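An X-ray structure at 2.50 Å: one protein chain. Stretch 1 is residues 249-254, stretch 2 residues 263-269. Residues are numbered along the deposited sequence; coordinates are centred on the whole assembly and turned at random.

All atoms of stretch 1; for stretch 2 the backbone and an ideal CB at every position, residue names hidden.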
# COMPACT_ATOMS: atom_id res chain seq x y z
N ASP A 249 18.63 -5.60 0.36
CA ASP A 249 18.52 -6.12 -0.99
C ASP A 249 18.15 -7.60 -1.00
O ASP A 249 17.98 -8.20 -2.06
CB ASP A 249 19.85 -5.93 -1.72
CG ASP A 249 19.68 -5.33 -3.08
OD1 ASP A 249 18.53 -4.95 -3.42
OD2 ASP A 249 20.69 -5.23 -3.82
N ASN A 250 18.02 -8.17 0.19
CA ASN A 250 17.76 -9.60 0.34
C ASN A 250 16.34 -10.00 -0.07
O ASN A 250 15.44 -9.16 -0.18
CB ASN A 250 18.02 -10.05 1.78
CG ASN A 250 19.42 -9.68 2.26
OD1 ASN A 250 20.40 -9.88 1.55
ND2 ASN A 250 19.50 -9.13 3.47
N GLU A 251 16.15 -11.30 -0.28
CA GLU A 251 14.82 -11.83 -0.51
C GLU A 251 14.02 -11.59 0.76
O GLU A 251 14.36 -12.10 1.83
CB GLU A 251 14.89 -13.32 -0.83
CG GLU A 251 13.90 -13.76 -1.89
CD GLU A 251 12.53 -13.98 -1.32
OE1 GLU A 251 12.45 -14.66 -0.28
OE2 GLU A 251 11.55 -13.47 -1.90
N ALA A 252 12.96 -10.79 0.65
CA ALA A 252 12.20 -10.40 1.83
C ALA A 252 10.77 -10.07 1.48
O ALA A 252 10.46 -9.74 0.33
CB ALA A 252 12.85 -9.21 2.52
N THR A 253 9.89 -10.16 2.47
CA THR A 253 8.49 -9.82 2.29
C THR A 253 8.04 -8.90 3.42
O THR A 253 8.28 -9.18 4.59
CB THR A 253 7.60 -11.08 2.32
OG1 THR A 253 7.84 -11.87 1.14
CG2 THR A 253 6.13 -10.70 2.38
N VAL A 254 7.39 -7.80 3.07
CA VAL A 254 6.78 -6.94 4.07
C VAL A 254 5.29 -7.25 4.19
O VAL A 254 4.56 -7.25 3.19
CB VAL A 254 6.98 -5.44 3.76
CG1 VAL A 254 6.27 -4.59 4.81
CG2 VAL A 254 8.46 -5.10 3.70
N UNK A 263 0.49 -8.85 2.07
CA UNK A 263 1.84 -9.37 1.90
C UNK A 263 2.42 -8.88 0.59
O UNK A 263 1.91 -9.19 -0.49
CB UNK A 263 1.85 -10.90 1.95
N UNK A 264 3.50 -8.10 0.68
CA UNK A 264 4.20 -7.63 -0.51
C UNK A 264 5.62 -8.17 -0.52
O UNK A 264 6.45 -7.80 0.32
CB UNK A 264 4.21 -6.10 -0.57
N UNK A 265 5.89 -9.06 -1.47
CA UNK A 265 7.19 -9.72 -1.52
C UNK A 265 8.17 -9.01 -2.44
O UNK A 265 7.81 -8.52 -3.51
CB UNK A 265 7.02 -11.17 -1.97
N UNK A 266 9.43 -8.96 -2.02
CA UNK A 266 10.50 -8.41 -2.83
C UNK A 266 11.41 -9.55 -3.26
O UNK A 266 12.41 -9.84 -2.60
CB UNK A 266 11.28 -7.34 -2.07
N UNK A 267 11.06 -10.21 -4.38
CA UNK A 267 11.78 -11.41 -4.81
C UNK A 267 13.25 -11.14 -5.13
O UNK A 267 13.59 -10.08 -5.67
CB UNK A 267 11.09 -12.01 -6.04
N UNK A 268 14.12 -12.08 -4.78
CA UNK A 268 15.53 -11.98 -5.11
C UNK A 268 15.78 -12.73 -6.42
O UNK A 268 16.82 -12.58 -7.05
CB UNK A 268 16.40 -12.54 -3.98
N UNK A 269 14.80 -13.54 -6.80
CA UNK A 269 14.83 -14.25 -8.07
C UNK A 269 13.64 -13.83 -8.94
O UNK A 269 12.67 -13.27 -8.43
CB UNK A 269 14.82 -15.76 -7.84

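The strand 263-266 pairs antiparallel with Ala-252, Thr-253 and Val-254, and from 264 to 266 successive CBs alternate between the two faces of the sheet.

Position 263 has extended backbone angles and a CB pointing sideways, with Thr-253 CG2 4.3 Å away from it. Anything from alanine to a modest aliphatic could serve there. The residue is Ala-263, whose CB touches that methyl.

At 264 the backbone pairs with Val-254 in both directions: 264 N donates to Val-254 O at 2.9 Å, and Val-254 N donates to 264 O at 2.9 Å. The CB lies on the same sheet face as Val-254, which favours an apolar side chain, whether branched or long. It is Met-264, present as selenomethionine; its CB stays 3.9 Å from Val-254 O, while the end of the chain leads away from stretch 1.

Position 265 sits opposite Thr-253 in a non-hydrogen-bonded pair, with 265 CA 4.0 Å from Thr-253 CA. Its ideal CB is a tight 3.3 Å from Thr-253 OG1, and Glu-251 OE2 lies 5.1 Å from that CB on the same side. A carboxylate within reach calls for a donor, ideally a cation: lysine or arginine, with glutamine a neutral alternative. Arg-265 answers with chi1 to chi3 all t. This extended chain sets the guanidinium edge against Glu-251, and NE reaches OE2 at 2.6 Å in a hydrogen-bonded salt bridge. NH2 adds a weak hydrogen bond to the same OE2 at 3.3 Å.

Position 266 returns to the face of Ala-252. Its N donates to Ala-252 O at 2.7 Å, while Ala-252 N returns a longer, weak bond to 266 O at 3.4 Å. Ala-252 contributes just a methyl on this face, leaving room beside it, so leucine, isoleucine, valine or methionine would all be reasonable. Leu-266 is found, with chi1 m and chi2 t; its CB lies 3.4 Å from Ala-252 O, and its area covered by stretch 1 is the largest in stretch 2.

At 267 the CB points away, and phi of -62° with psi of 142° is compatible with proline among others. Pro-267 takes the place; its CA lies 3.6 Å from Glu-251 OE2.

Position 268 points its CB toward stretch 1, but Glu-251 CG is already 3.5 Å from that CB, so a small residue is the cautious choice: alanine or serine, or glycine at the cost of the contact. Ala-268 packs its methyl on the glutamate's CG.

At 269 the CB meets nothing of stretch 1, which sets no preference. Thr-269 adopts chi1 p.

Stretch 2 263-269: AMRLPAT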
# COMPACT_ATOMS: atom_id res chain seq x y z
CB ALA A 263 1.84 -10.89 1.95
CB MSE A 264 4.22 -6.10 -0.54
CG MSE A 264 2.83 -5.48 -0.46
SE MSE A 264 2.88 -3.54 -0.34
CE MSE A 264 3.57 -3.15 -2.13
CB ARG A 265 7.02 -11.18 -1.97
CG ARG A 265 8.33 -11.85 -2.33
CD ARG A 265 8.11 -13.25 -2.87
NE ARG A 265 9.36 -13.84 -3.31
CZ ARG A 265 9.47 -14.97 -4.00
NH1 ARG A 265 8.38 -15.65 -4.35
NH2 ARG A 265 10.66 -15.42 -4.35
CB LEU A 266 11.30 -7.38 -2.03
CG LEU A 266 10.46 -6.30 -1.34
CD1 LEU A 266 11.26 -5.56 -0.27
CD2 LEU A 266 9.89 -5.34 -2.36
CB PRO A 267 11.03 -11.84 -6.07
CG PRO A 267 9.70 -11.13 -6.00
CD PRO A 267 9.99 -9.84 -5.31
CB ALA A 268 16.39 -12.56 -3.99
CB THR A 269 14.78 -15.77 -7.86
OG1 THR A 269 13.62 -16.11 -7.10
CG2 THR A 269 16.02 -16.24 -7.12
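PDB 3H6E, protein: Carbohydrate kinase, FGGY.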